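Local coordinates for protein ribokinase (Arabidopsis thaliana, PDB 6ILS) that phosphorylates D-ribose at O-5 with ATP and a divalent cation, most likely magnesium, giving the D-ribose 5-phosphate used for nucleotide synthesis and the pentose phosphate pathway, at residues 41-46 with 294-299; 223-228 with 260-265; 246-251 with 288-293; 283-288 with 303-308. One frame throughout, in Å; residues are numbered along the deposited sequence.

Contact 1 of 4, residues 41-46 with 294-299. With NA (sodium ion), chain G; RIB (alpha-D-ribofuranose), chain F.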
# COMPACT_ATOMS: atom_id res chain seq x y z
N LYS B 41 -11.46 5.65 9.66
CA LYS B 41 -12.34 5.88 10.82
C LYS B 41 -13.75 5.37 10.58
O LYS B 41 -14.33 4.78 11.47
CB LYS B 41 -12.35 7.37 11.20
CG LYS B 41 -11.03 7.78 11.81
CD LYS B 41 -10.88 9.26 12.09
CE LYS B 41 -9.45 9.52 12.61
NZ LYS B 41 -9.20 8.84 13.92
N GLY B 42 -14.28 5.53 9.38
CA GLY B 42 -15.62 5.08 9.09
C GLY B 42 -15.72 3.57 9.09
O GLY B 42 -16.61 3.01 9.71
N ALA B 43 -14.81 2.90 8.38
CA ALA B 43 -14.85 1.44 8.32
C ALA B 43 -14.60 0.87 9.72
O ALA B 43 -15.23 -0.12 10.10
CB ALA B 43 -13.81 0.89 7.31
N ASN B 44 -13.71 1.48 10.48
CA ASN B 44 -13.45 1.03 11.86
C ASN B 44 -14.70 1.08 12.70
O ASN B 44 -15.01 0.15 13.45
CB ASN B 44 -12.38 1.88 12.55
CG ASN B 44 -10.99 1.62 12.03
OD1 ASN B 44 -10.75 0.65 11.32
ND2 ASN B 44 -10.05 2.47 12.43
N GLN B 45 -15.41 2.20 12.63
CA GLN B 45 -16.61 2.36 13.45
C GLN B 45 -17.70 1.39 13.03
O GLN B 45 -18.38 0.82 13.90
CB GLN B 45 -17.06 3.83 13.38
CG GLN B 45 -16.02 4.69 14.09
CD GLN B 45 -16.36 6.17 14.11
OE1 GLN B 45 -17.48 6.57 13.81
NE2 GLN B 45 -15.38 6.98 14.48
N ALA B 46 -17.86 1.15 11.73
CA ALA B 46 -18.84 0.18 11.26
C ALA B 46 -18.46 -1.23 11.69
O ALA B 46 -19.31 -2.00 12.14
CB ALA B 46 -18.98 0.25 9.73
N GLY B 294 -3.71 -3.91 15.37
CA GLY B 294 -4.57 -3.65 14.23
C GLY B 294 -5.86 -2.97 14.65
O GLY B 294 -6.26 -3.07 15.81
N ALA B 295 -6.53 -2.29 13.73
CA ALA B 295 -7.80 -1.64 14.06
C ALA B 295 -8.95 -2.64 14.04
O ALA B 295 -9.40 -3.11 15.09
CB ALA B 295 -8.08 -0.48 13.10
N ILE B 296 -9.42 -2.97 12.84
CA ILE B 296 -10.55 -3.87 12.69
C ILE B 296 -10.31 -5.28 13.29
O ILE B 296 -11.22 -5.84 13.91
CB ILE B 296 -10.96 -3.92 11.21
CG1 ILE B 296 -11.51 -2.54 10.82
CG2 ILE B 296 -11.99 -5.02 10.96
CD1 ILE B 296 -12.16 -2.43 9.42
N PRO B 297 -9.09 -5.85 13.16
CA PRO B 297 -8.82 -7.12 13.87
C PRO B 297 -8.97 -7.06 15.40
O PRO B 297 -9.22 -8.09 16.00
CB PRO B 297 -7.36 -7.42 13.51
CG PRO B 297 -7.16 -6.76 12.21
CD PRO B 297 -7.99 -5.53 12.23
N SER B 298 -8.81 -5.89 16.00
CA SER B 298 -8.85 -5.77 17.46
C SER B 298 -10.25 -5.52 18.03
O SER B 298 -10.42 -5.46 19.25
CB SER B 298 -7.93 -4.64 17.93
OG SER B 298 -8.48 -3.38 17.56
N MET B 299 -11.23 -5.33 17.16
CA MET B 299 -12.58 -5.01 17.67
C MET B 299 -13.14 -6.17 18.49
O MET B 299 -13.13 -7.27 18.03
CB MET B 299 -13.57 -4.65 16.56
CG MET B 299 -14.28 -3.38 16.89
SD MET B 299 -13.18 -2.03 16.52
CE MET B 299 -12.97 -2.40 14.80
NA NA G . -5.93 -2.02 18.51
O5 RIB F . -8.73 5.98 13.79
C5 RIB F . -7.96 5.09 13.02
C4 RIB F . -7.97 5.47 11.68
O4 RIB F . -7.55 6.91 11.48
C3 RIB F . -6.80 4.65 10.99
O3 RIB F . -7.36 3.31 10.57
C2 RIB F . -6.33 5.39 10.09
O2 RIB F . -6.62 4.90 8.72
C1 RIB F . -6.95 6.92 10.32
O1 RIB F . -7.84 7.23 9.31

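Contact 2 of 4, residues 223-228 with 260-265. With ATP (adenosine-5'-triphosphate), chain E.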
# COMPACT_ATOMS: atom_id res chain seq x y z
N LEU B 223 -19.17 14.45 23.75
CA LEU B 223 -18.55 13.22 24.27
C LEU B 223 -17.04 13.36 24.15
O LEU B 223 -16.48 13.13 23.08
CB LEU B 223 -19.07 12.00 23.48
CG LEU B 223 -18.49 10.63 23.83
CD1 LEU B 223 -18.91 10.28 25.25
CD2 LEU B 223 -19.00 9.57 22.84
N VAL B 224 -16.37 13.79 25.21
CA VAL B 224 -14.95 14.06 25.11
C VAL B 224 -14.10 12.84 25.48
O VAL B 224 -14.25 12.27 26.55
CB VAL B 224 -14.53 15.24 26.01
CG1 VAL B 224 -13.10 15.62 25.73
CG2 VAL B 224 -15.46 16.43 25.78
N LYS B 225 -13.21 12.45 24.56
CA LYS B 225 -12.28 11.35 24.80
C LYS B 225 -10.99 11.90 25.41
O LYS B 225 -10.37 12.81 24.86
CB LYS B 225 -12.01 10.60 23.48
CG LYS B 225 -13.28 9.94 22.92
CD LYS B 225 -13.19 9.54 21.43
CE LYS B 225 -13.22 10.79 20.53
NZ LYS B 225 -13.94 10.55 19.23
N LEU B 226 -10.59 11.34 26.55
CA LEU B 226 -9.49 11.91 27.32
C LEU B 226 -8.30 10.97 27.47
O LEU B 226 -7.53 11.08 28.42
CB LEU B 226 -10.00 12.33 28.70
CG LEU B 226 -11.18 13.30 28.69
CD1 LEU B 226 -11.80 13.42 30.06
CD2 LEU B 226 -10.73 14.64 28.17
N GLY B 227 -8.15 10.04 26.52
CA GLY B 227 -7.03 9.13 26.51
C GLY B 227 -6.93 8.32 27.79
O GLY B 227 -7.91 7.74 28.22
N SER B 228 -5.76 8.33 28.42
CA SER B 228 -5.54 7.59 29.66
C SER B 228 -6.38 8.11 30.82
O SER B 228 -6.51 7.43 31.84
CB SER B 228 -4.06 7.61 30.03
OG SER B 228 -3.65 8.94 30.31
N THR B 260 -13.45 2.68 18.29
CA THR B 260 -14.17 1.68 19.07
C THR B 260 -15.00 2.36 20.15
O THR B 260 -16.18 2.04 20.36
CB THR B 260 -13.19 0.69 19.69
OG1 THR B 260 -12.51 -0.03 18.64
CG2 THR B 260 -13.90 -0.29 20.59
N PHE B 261 -14.37 3.29 20.85
CA PHE B 261 -15.04 4.01 21.94
C PHE B 261 -16.32 4.67 21.42
O PHE B 261 -17.41 4.52 21.99
CB PHE B 261 -14.12 5.07 22.56
CG PHE B 261 -14.74 5.75 23.77
CD1 PHE B 261 -15.55 6.87 23.62
CD2 PHE B 261 -14.53 5.24 25.04
CE1 PHE B 261 -16.14 7.48 24.73
CE2 PHE B 261 -15.12 5.85 26.15
CZ PHE B 261 -15.93 6.97 25.99
N THR B 262 -16.18 5.39 20.31
CA THR B 262 -17.30 6.17 19.78
C THR B 262 -18.41 5.27 19.24
O THR B 262 -19.58 5.47 19.53
CB THR B 262 -16.82 7.14 18.66
OG1 THR B 262 -15.73 7.93 19.16
CG2 THR B 262 -17.95 8.06 18.24
N ALA B 263 -18.04 4.23 18.51
CA ALA B 263 -19.06 3.31 18.00
C ALA B 263 -19.75 2.50 19.10
O ALA B 263 -20.95 2.23 19.01
CB ALA B 263 -18.44 2.36 16.94
N ALA B 264 -19.00 2.11 20.14
CA ALA B 264 -19.59 1.32 21.23
C ALA B 264 -20.55 2.19 22.04
O ALA B 264 -21.62 1.74 22.47
CB ALA B 264 -18.47 0.74 22.15
N PHE B 265 -20.17 3.44 22.23
CA PHE B 265 -21.07 4.40 22.86
C PHE B 265 -22.38 4.49 22.07
O PHE B 265 -23.47 4.45 22.63
CB PHE B 265 -20.39 5.77 22.97
CG PHE B 265 -21.26 6.83 23.60
CD1 PHE B 265 -22.19 7.53 22.84
CD2 PHE B 265 -21.14 7.12 24.94
CE1 PHE B 265 -23.00 8.51 23.43
CE2 PHE B 265 -21.95 8.09 25.53
CZ PHE B 265 -22.87 8.78 24.77
PG ATP E . -8.82 9.39 19.84
O1G ATP E . -10.06 9.96 19.24
O2G ATP E . -8.40 8.13 19.10
O3G ATP E . -7.68 10.36 19.73
PB ATP E . -8.13 9.33 22.56
O1B ATP E . -8.78 8.95 23.82
O2B ATP E . -7.76 10.74 22.69
O3B ATP E . -9.16 9.11 21.38
PA ATP E . -6.14 7.23 22.82
O1A ATP E . -5.22 7.64 23.96
O2A ATP E . -5.35 6.49 21.76
O3A ATP E . -6.79 8.52 22.17
O5' ATP E . -7.25 6.27 23.37
C5' ATP E . -8.30 5.84 22.53
C4' ATP E . -9.36 5.09 23.44
O4' ATP E . -8.65 3.95 24.21
C3' ATP E . -9.79 5.89 24.32
O3' ATP E . -11.19 5.64 24.57
C2' ATP E . -8.95 5.58 25.71
O2' ATP E . -9.77 6.05 26.82
C1' ATP E . -8.71 4.33 25.70
N9 ATP E . -7.36 4.06 26.22
C8 ATP E . -6.08 4.53 26.06
N7 ATP E . -5.27 3.81 26.87
C5 ATP E . -6.04 2.87 27.52
C6 ATP E . -5.72 1.89 28.46
N6 ATP E . -4.43 1.58 29.01
N1 ATP E . -6.69 1.11 28.94
C2 ATP E . -7.99 1.26 28.52
N3 ATP E . -8.32 2.22 27.61
C4 ATP E . -7.33 3.03 27.12

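Contact 3 of 4, residues 246-251 with 288-293. With NA (sodium ion), chain G; ATP (adenosine-5'-triphosphate), chain E.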
# COMPACT_ATOMS: atom_id res chain seq x y z
N ILE B 246 -11.16 1.89 31.69
CA ILE B 246 -11.16 0.53 32.21
C ILE B 246 -9.76 -0.01 31.89
O ILE B 246 -9.43 -0.24 30.73
CB ILE B 246 -12.25 -0.34 31.57
CG1 ILE B 246 -13.64 0.32 31.70
CG2 ILE B 246 -12.24 -1.74 32.15
CD1 ILE B 246 -14.09 0.49 33.09
N PRO B 247 -8.90 -0.16 32.90
CA PRO B 247 -7.50 -0.41 32.56
C PRO B 247 -7.31 -1.71 31.79
O PRO B 247 -7.97 -2.70 32.08
CB PRO B 247 -6.81 -0.45 33.92
CG PRO B 247 -7.76 0.26 34.86
CD PRO B 247 -9.12 -0.09 34.36
N ALA B 248 -6.46 -1.66 30.77
CA ALA B 248 -6.13 -2.82 29.95
C ALA B 248 -4.98 -3.56 30.60
O ALA B 248 -4.10 -2.93 31.18
CB ALA B 248 -5.76 -2.38 28.56
N ALA B 249 -4.97 -4.89 30.50
CA ALA B 249 -3.87 -5.67 31.06
C ALA B 249 -2.54 -5.30 30.40
O ALA B 249 -1.53 -5.09 31.08
CB ALA B 249 -4.14 -7.16 30.93
N GLN B 250 -2.53 -5.23 29.07
CA GLN B 250 -1.40 -4.64 28.34
C GLN B 250 -1.87 -3.79 27.18
O GLN B 250 -2.81 -4.16 26.47
CB GLN B 250 -0.45 -5.67 27.75
CG GLN B 250 -0.59 -7.10 28.18
CD GLN B 250 0.25 -8.02 27.29
OE1 GLN B 250 1.23 -7.57 26.68
NE2 GLN B 250 -0.15 -9.29 27.19
N VAL B 251 -1.18 -2.68 26.94
CA VAL B 251 -1.42 -1.89 25.73
C VAL B 251 -0.53 -2.36 24.59
O VAL B 251 0.68 -2.12 24.59
CB VAL B 251 -1.16 -0.41 25.96
CG1 VAL B 251 -1.50 0.38 24.70
CG2 VAL B 251 -1.97 0.08 27.15
N LEU B 288 -10.52 -3.27 25.57
CA LEU B 288 -10.21 -4.52 24.86
C LEU B 288 -9.47 -4.27 23.55
O LEU B 288 -8.53 -5.00 23.20
CB LEU B 288 -11.49 -5.30 24.62
CG LEU B 288 -12.14 -5.79 25.91
CD1 LEU B 288 -13.50 -6.41 25.62
CD2 LEU B 288 -11.23 -6.80 26.62
N CYS B 289 -9.91 -3.23 22.83
CA CYS B 289 -9.29 -2.84 21.56
C CYS B 289 -7.79 -2.60 21.66
O CYS B 289 -7.04 -2.96 20.75
CB CYS B 289 -9.98 -1.58 21.01
SG CYS B 289 -9.24 -0.90 19.50
N VAL B 290 -7.33 -1.99 22.74
CA VAL B 290 -5.93 -1.60 22.81
C VAL B 290 -5.04 -2.80 23.13
O VAL B 290 -3.82 -2.68 23.12
CB VAL B 290 -5.66 -0.48 23.86
CG1 VAL B 290 -6.52 0.76 23.55
CG2 VAL B 290 -5.89 -0.97 25.28
N GLN B 291 -5.65 -3.95 23.40
CA GLN B 291 -4.85 -5.12 23.80
C GLN B 291 -4.55 -6.05 22.63
O GLN B 291 -3.95 -7.11 22.81
CB GLN B 291 -5.57 -5.86 24.92
CG GLN B 291 -5.89 -4.93 26.09
CD GLN B 291 -6.43 -5.64 27.30
OE1 GLN B 291 -5.83 -6.60 27.79
NE2 GLN B 291 -7.58 -5.18 27.80
N VAL B 292 -4.93 -5.65 21.42
CA VAL B 292 -4.71 -6.44 20.21
C VAL B 292 -4.21 -5.54 19.07
O VAL B 292 -4.65 -4.40 18.94
CB VAL B 292 -6.00 -7.18 19.79
CG1 VAL B 292 -5.88 -7.78 18.38
CG2 VAL B 292 -6.36 -8.26 20.80
N LYS B 293 -3.29 -6.04 18.25
CA LYS B 293 -2.73 -5.21 17.19
C LYS B 293 -3.69 -5.09 16.00
O LYS B 293 -4.40 -6.03 15.67
CB LYS B 293 -1.36 -5.75 16.75
CG LYS B 293 -0.74 -5.03 15.54
CD LYS B 293 0.74 -4.69 15.71
CE LYS B 293 0.91 -3.35 16.41
NZ LYS B 293 2.25 -2.73 16.18
NA NA G . -5.93 -2.02 18.51
PG ATP E . -8.82 9.39 19.84
O1G ATP E . -10.06 9.96 19.24
O2G ATP E . -8.40 8.13 19.10
O3G ATP E . -7.68 10.36 19.73
PB ATP E . -8.13 9.33 22.56
O1B ATP E . -8.78 8.95 23.82
O2B ATP E . -7.76 10.74 22.69
O3B ATP E . -9.16 9.11 21.38
PA ATP E . -6.14 7.23 22.82
O1A ATP E . -5.22 7.64 23.96
O2A ATP E . -5.35 6.49 21.76
O3A ATP E . -6.79 8.52 22.17
O5' ATP E . -7.25 6.27 23.37
C5' ATP E . -8.30 5.84 22.53
C4' ATP E . -9.36 5.09 23.44
O4' ATP E . -8.65 3.95 24.21
C3' ATP E . -9.79 5.89 24.32
O3' ATP E . -11.19 5.64 24.57
C2' ATP E . -8.95 5.58 25.71
O2' ATP E . -9.77 6.05 26.82
C1' ATP E . -8.71 4.33 25.70
N9 ATP E . -7.36 4.06 26.22
C8 ATP E . -6.08 4.53 26.06
N7 ATP E . -5.27 3.81 26.87
C5 ATP E . -6.04 2.87 27.52
C6 ATP E . -5.72 1.89 28.46
N6 ATP E . -4.43 1.58 29.01
N1 ATP E . -6.69 1.11 28.94
C2 ATP E . -7.99 1.26 28.52
N3 ATP E . -8.32 2.22 27.61
C4 ATP E . -7.33 3.03 27.12

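Contact 4 of 4, residues 283-288 with 303-308. With ATP (adenosine-5'-triphosphate), chain E.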
# COMPACT_ATOMS: atom_id res chain seq x y z
N ALA B 283 -16.00 2.52 27.35
CA ALA B 283 -14.68 2.40 27.97
C ALA B 283 -14.20 0.96 27.96
O ALA B 283 -13.02 0.70 27.72
CB ALA B 283 -14.73 2.94 29.39
N ALA B 284 -15.10 0.03 28.23
CA ALA B 284 -14.75 -1.39 28.23
C ALA B 284 -14.36 -1.83 26.83
O ALA B 284 -13.39 -2.56 26.65
CB ALA B 284 -15.92 -2.23 28.74
N ALA B 285 -15.08 -1.35 25.82
CA ALA B 285 -14.79 -1.81 24.46
C ALA B 285 -13.45 -1.26 24.00
O ALA B 285 -12.66 -1.98 23.40
CB ALA B 285 -15.90 -1.42 23.49
N ALA B 286 -13.17 0.01 24.30
CA ALA B 286 -11.87 0.59 23.96
C ALA B 286 -10.72 -0.11 24.71
O ALA B 286 -9.63 -0.27 24.18
CB ALA B 286 -11.85 2.10 24.27
N SER B 287 -10.97 -0.49 25.96
CA SER B 287 -9.97 -1.24 26.76
C SER B 287 -9.54 -2.52 26.05
O SER B 287 -8.34 -2.84 25.95
CB SER B 287 -10.54 -1.60 28.13
OG SER B 287 -9.51 -2.10 28.97
N LEU B 288 -10.52 -3.27 25.57
CA LEU B 288 -10.21 -4.52 24.86
C LEU B 288 -9.47 -4.27 23.55
O LEU B 288 -8.53 -5.00 23.20
CB LEU B 288 -11.49 -5.30 24.62
CG LEU B 288 -12.14 -5.79 25.91
CD1 LEU B 288 -13.50 -6.41 25.62
CD2 LEU B 288 -11.23 -6.80 26.62
N LYS B 303 -20.06 -10.06 23.92
CA LYS B 303 -19.92 -10.85 25.17
C LYS B 303 -18.67 -10.43 25.95
O LYS B 303 -18.74 -10.35 27.14
CB LYS B 303 -19.78 -12.35 24.90
CG LYS B 303 -20.58 -12.92 23.76
CD LYS B 303 -20.37 -14.40 23.58
CE LYS B 303 -19.77 -14.76 22.25
NZ LYS B 303 -18.30 -14.83 22.34
N SER B 304 -17.56 -10.23 25.26
CA SER B 304 -16.31 -9.84 25.94
C SER B 304 -16.48 -8.48 26.62
O SER B 304 -16.05 -8.34 27.72
CB SER B 304 -15.17 -9.83 24.98
OG SER B 304 -15.08 -11.04 24.28
N VAL B 305 -17.11 -7.54 25.92
CA VAL B 305 -17.31 -6.19 26.52
C VAL B 305 -18.15 -6.35 27.79
O VAL B 305 -17.80 -5.82 28.79
CB VAL B 305 -17.97 -5.20 25.54
CG1 VAL B 305 -18.20 -3.88 26.20
CG2 VAL B 305 -17.17 -5.05 24.27
N LEU B 306 -19.22 -7.12 27.70
CA LEU B 306 -20.09 -7.31 28.88
C LEU B 306 -19.33 -8.04 30.00
O LEU B 306 -19.55 -7.72 31.13
CB LEU B 306 -21.36 -8.06 28.48
CG LEU B 306 -22.30 -7.33 27.54
CD1 LEU B 306 -23.51 -8.18 27.23
CD2 LEU B 306 -22.73 -6.00 28.13
N LYS B 307 -18.46 -8.97 29.65
CA LYS B 307 -17.69 -9.71 30.69
C LYS B 307 -16.74 -8.73 31.37
O LYS B 307 -16.64 -8.77 32.55
CB LYS B 307 -16.95 -10.89 30.09
CG LYS B 307 -16.35 -11.86 31.10
CD LYS B 307 -15.48 -12.92 30.47
CE LYS B 307 -15.04 -14.02 31.41
NZ LYS B 307 -13.70 -14.56 31.08
N LEU B 308 -16.08 -7.88 30.60
CA LEU B 308 -15.16 -6.94 31.24
C LEU B 308 -15.94 -6.01 32.16
O LEU B 308 -15.48 -5.67 33.24
CB LEU B 308 -14.38 -6.14 30.19
CG LEU B 308 -13.27 -5.21 30.68
CD1 LEU B 308 -12.22 -5.93 31.60
CD2 LEU B 308 -12.57 -4.56 29.50
PG ATP E . -8.82 9.39 19.84
O1G ATP E . -10.06 9.96 19.24
O2G ATP E . -8.40 8.13 19.10
O3G ATP E . -7.68 10.36 19.73
PB ATP E . -8.13 9.33 22.56
O1B ATP E . -8.78 8.95 23.82
O2B ATP E . -7.76 10.74 22.69
O3B ATP E . -9.16 9.11 21.38
PA ATP E . -6.14 7.23 22.82
O1A ATP E . -5.22 7.64 23.96
O2A ATP E . -5.35 6.49 21.76
O3A ATP E . -6.79 8.52 22.17
O5' ATP E . -7.25 6.27 23.37
C5' ATP E . -8.30 5.84 22.53
C4' ATP E . -9.36 5.09 23.44
O4' ATP E . -8.65 3.95 24.21
C3' ATP E . -9.79 5.89 24.32
O3' ATP E . -11.19 5.64 24.57
C2' ATP E . -8.95 5.58 25.71
O2' ATP E . -9.77 6.05 26.82
C1' ATP E . -8.71 4.33 25.70
N9 ATP E . -7.36 4.06 26.22
C8 ATP E . -6.08 4.53 26.06
N7 ATP E . -5.27 3.81 26.87
C5 ATP E . -6.04 2.87 27.52
C6 ATP E . -5.72 1.89 28.46
N6 ATP E . -4.43 1.58 29.01
N1 ATP E . -6.69 1.11 28.94
C2 ATP E . -7.99 1.26 28.52
N3 ATP E . -8.32 2.22 27.61
C4 ATP E . -7.33 3.03 27.12

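Contact 1 of 4, residues 41-46 with 294-299
Asn44 turns the oxygen of its amide onto an apolar surface: OD1 lies 3.3 Å from Ile296 CG1 and 3.4 Å from Ala295 CB, and the Asn44 and Ile296 side chains cross obliquely. The other branch, ND2, is hydrogen-bonded to Asp259 OD2 and makes a weak bond of 3.4 Å to the ribose atom O3. Met299 bends at chi2 and again at chi3 (59°), which brings CE to 3.5 Å from Asn44 O. Ile296 CD1 completes the apolar part, 4.3 Å from Ala43 CB. Lys41, at the start of the helix, runs extended until a bend at chi4 (-64°) delivers NZ to ribose O5 at 2.9 Å. An alanine here removes this donor to O5, the oxygen that receives the phosphoryl group, and would probably leave the sugar less firmly placed. On the other segment Gly294 O binds the sodium ion at 2.9 Å, so one small buried interface joins sugar pocket and cation site. Helix 41-51 thus meets the loop between helices 275-289 and 302-312, while Gln45 packs on Ala263 of helix 257-270 and on Leu140 of strand 138-143.

Contact 2 of 4, residues 223-228 with 260-265
Leu223 reaches Phe265 tip to tip and puts CD2 over one face of its ring, 3.8 Å from the centroid and 17° off the ring normal, the geometry of a CH-pi contact. The second methyl, CD1, touches the rim of Phe265 too and meets Phe261 at its edge, near the plane, 4.0 Å from Phe261 CE1. One leucine therefore touches two phenylalanines a helical turn apart, one over its face and one at its edge. Lys225 comes next on this side of the strand. Its aliphatic part slides past Phe261 in the opposite direction, with CG 3.9 Å from CD1 of that ring, and the chain then bends at chi3 (-72°) and chi4. Its NZ donates to Thr262 OG1 at 3.2 Å, and is also bonded to Ser187 O and in a salt bridge with Asp167; Thr262 OG1 is also hydrogen-bonded to Gly258 O, in the preceding turn. Beyond the strand, Gly227 holds the nucleotide through its backbone: N donates to ATP O1B at 3.0 Å, and O accepts from the ribose hydroxyl O2' at 2.9 Å. Phe261 CD2 lies 3.4 Å from ATP O3'. The chemistry is divided: hydrocarbon seals strand to helix, while Thr262, Ser187 and Asp167 fix the lysine ammonium near the gamma phosphate, with CE 3.5 Å from ATP O1G, where its charge, partly balanced by Asp167, might offset some of the phosphate's.

Contact 3 of 4, residues 246-251 with 288-293
The amide of Gln291 is gripped from two sides: OE1 accepts a weak hydrogen bond from Ala249 N, 3.3 Å long and bent to 131°, whereas the firmer partner of the group is Ser287 O, which takes the NE2 hydrogen. It is thus held firmly at NE2 and only weakly at OE1, which would probably still limit its rotation. The side chain runs extended beyond CG, and this places the amide beside the opposing backbone. Nearer its root, the carbonyl oxygen of Gln250 lies 3.2 Å from Gln291 CG and makes a CA-H...O contact with Gln291 CA at 3.5 Å (138° at the hydrogen). The methyl of Ala248 packs against CG, CD and NE2 of the same glutamine, and its CB also lies 3.6 Å from Val290 CG2. Val251 adds a looser apolar touch through CG1 on Val290 CB.

Ala248, Val251 and Val290 also face the nucleotide. Ala248 N makes a weak bond of 3.3 Å to adenine N1, and Val251 CG2 comes to 3.4 Å from the exocyclic N6, while Val290 CG1 lies near the ribose ring oxygen O4'. On the other segment a type I turn from Cys289 to Val292 brings the carbonyl oxygens of its first and last residues to the sodium ion, Cys289 O at 2.7 Å and Val292 O at the same distance; Asp253, Thr255 and Gly294 supply the other oxygens. A loop lining the adenine pocket, clasped to this turn, is consistent with the monovalent-cation site of ribokinases in the PfkB family, predicted to take potassium and here holding sodium.

Contact 4 of 4, residues 283-288 with 303-308
This is an apolar helix-helix contact between helix 275-289 and the C-terminal helix 302-312: their segments 283-288 and 303-308 run at 110° to each other, with axes 8.8 Å apart at closest, and no hydrogen bond crosses between them. The first helix presents alanines, Ala284 and Ala285, to Val305. Val305, its CG1 anti to the backbone N (chi1 178°), divides its methyls: CG1 sits 3.8 Å from Ala284 CB, and CG2 3.9 Å from Ala285 CB. Leu308 and Leu288 reach toward each other tip to tip, with Leu308 CD2 3.8 Å from Leu288 CG. That same methyl also lies 3.6 Å from Ala284 O and touches Ser287 CB. Leu288 CD1 settles on the backbone of the second helix, 3.8 Å from Ser304 C. An alanine at Leu288 would probably open a gap between Ser304, Val305 and Leu308 and leave the tip of Leu308 freer to turn. Ser287 OG is hydrogen-bonded to Ile246 O, and Ser287 CA stands 3.6 Å from ATP C2, so the first helix also serves the nucleotide pocket. Helix 257-270 packs on it through Thr260 and Ala264 against Ala285, while Val305 also rests on Phe281, earlier on the same helix, and on Leu52.

From the N terminus, the chain leaves helix 41-51 and is met again by residues 294-299, so contact 1 closes a loop of 247 residues. Contacts 2 and 3 both fall within that span and cross each other: strand 221-225 packs on helix 257-270, while the loop at 246-251 waits for the end of helix 275-289. Contact 4 opens after contact 2 has closed, shares Leu288 with contact 3, and crosses both contacts 3 and 1 as it brings in the last helix, 302-312. Sodium is common to contacts 1 and 3, ATP to contacts 2, 3 and 4. Thr260 joins these regions, touching Met299, Cys289 and Ala285.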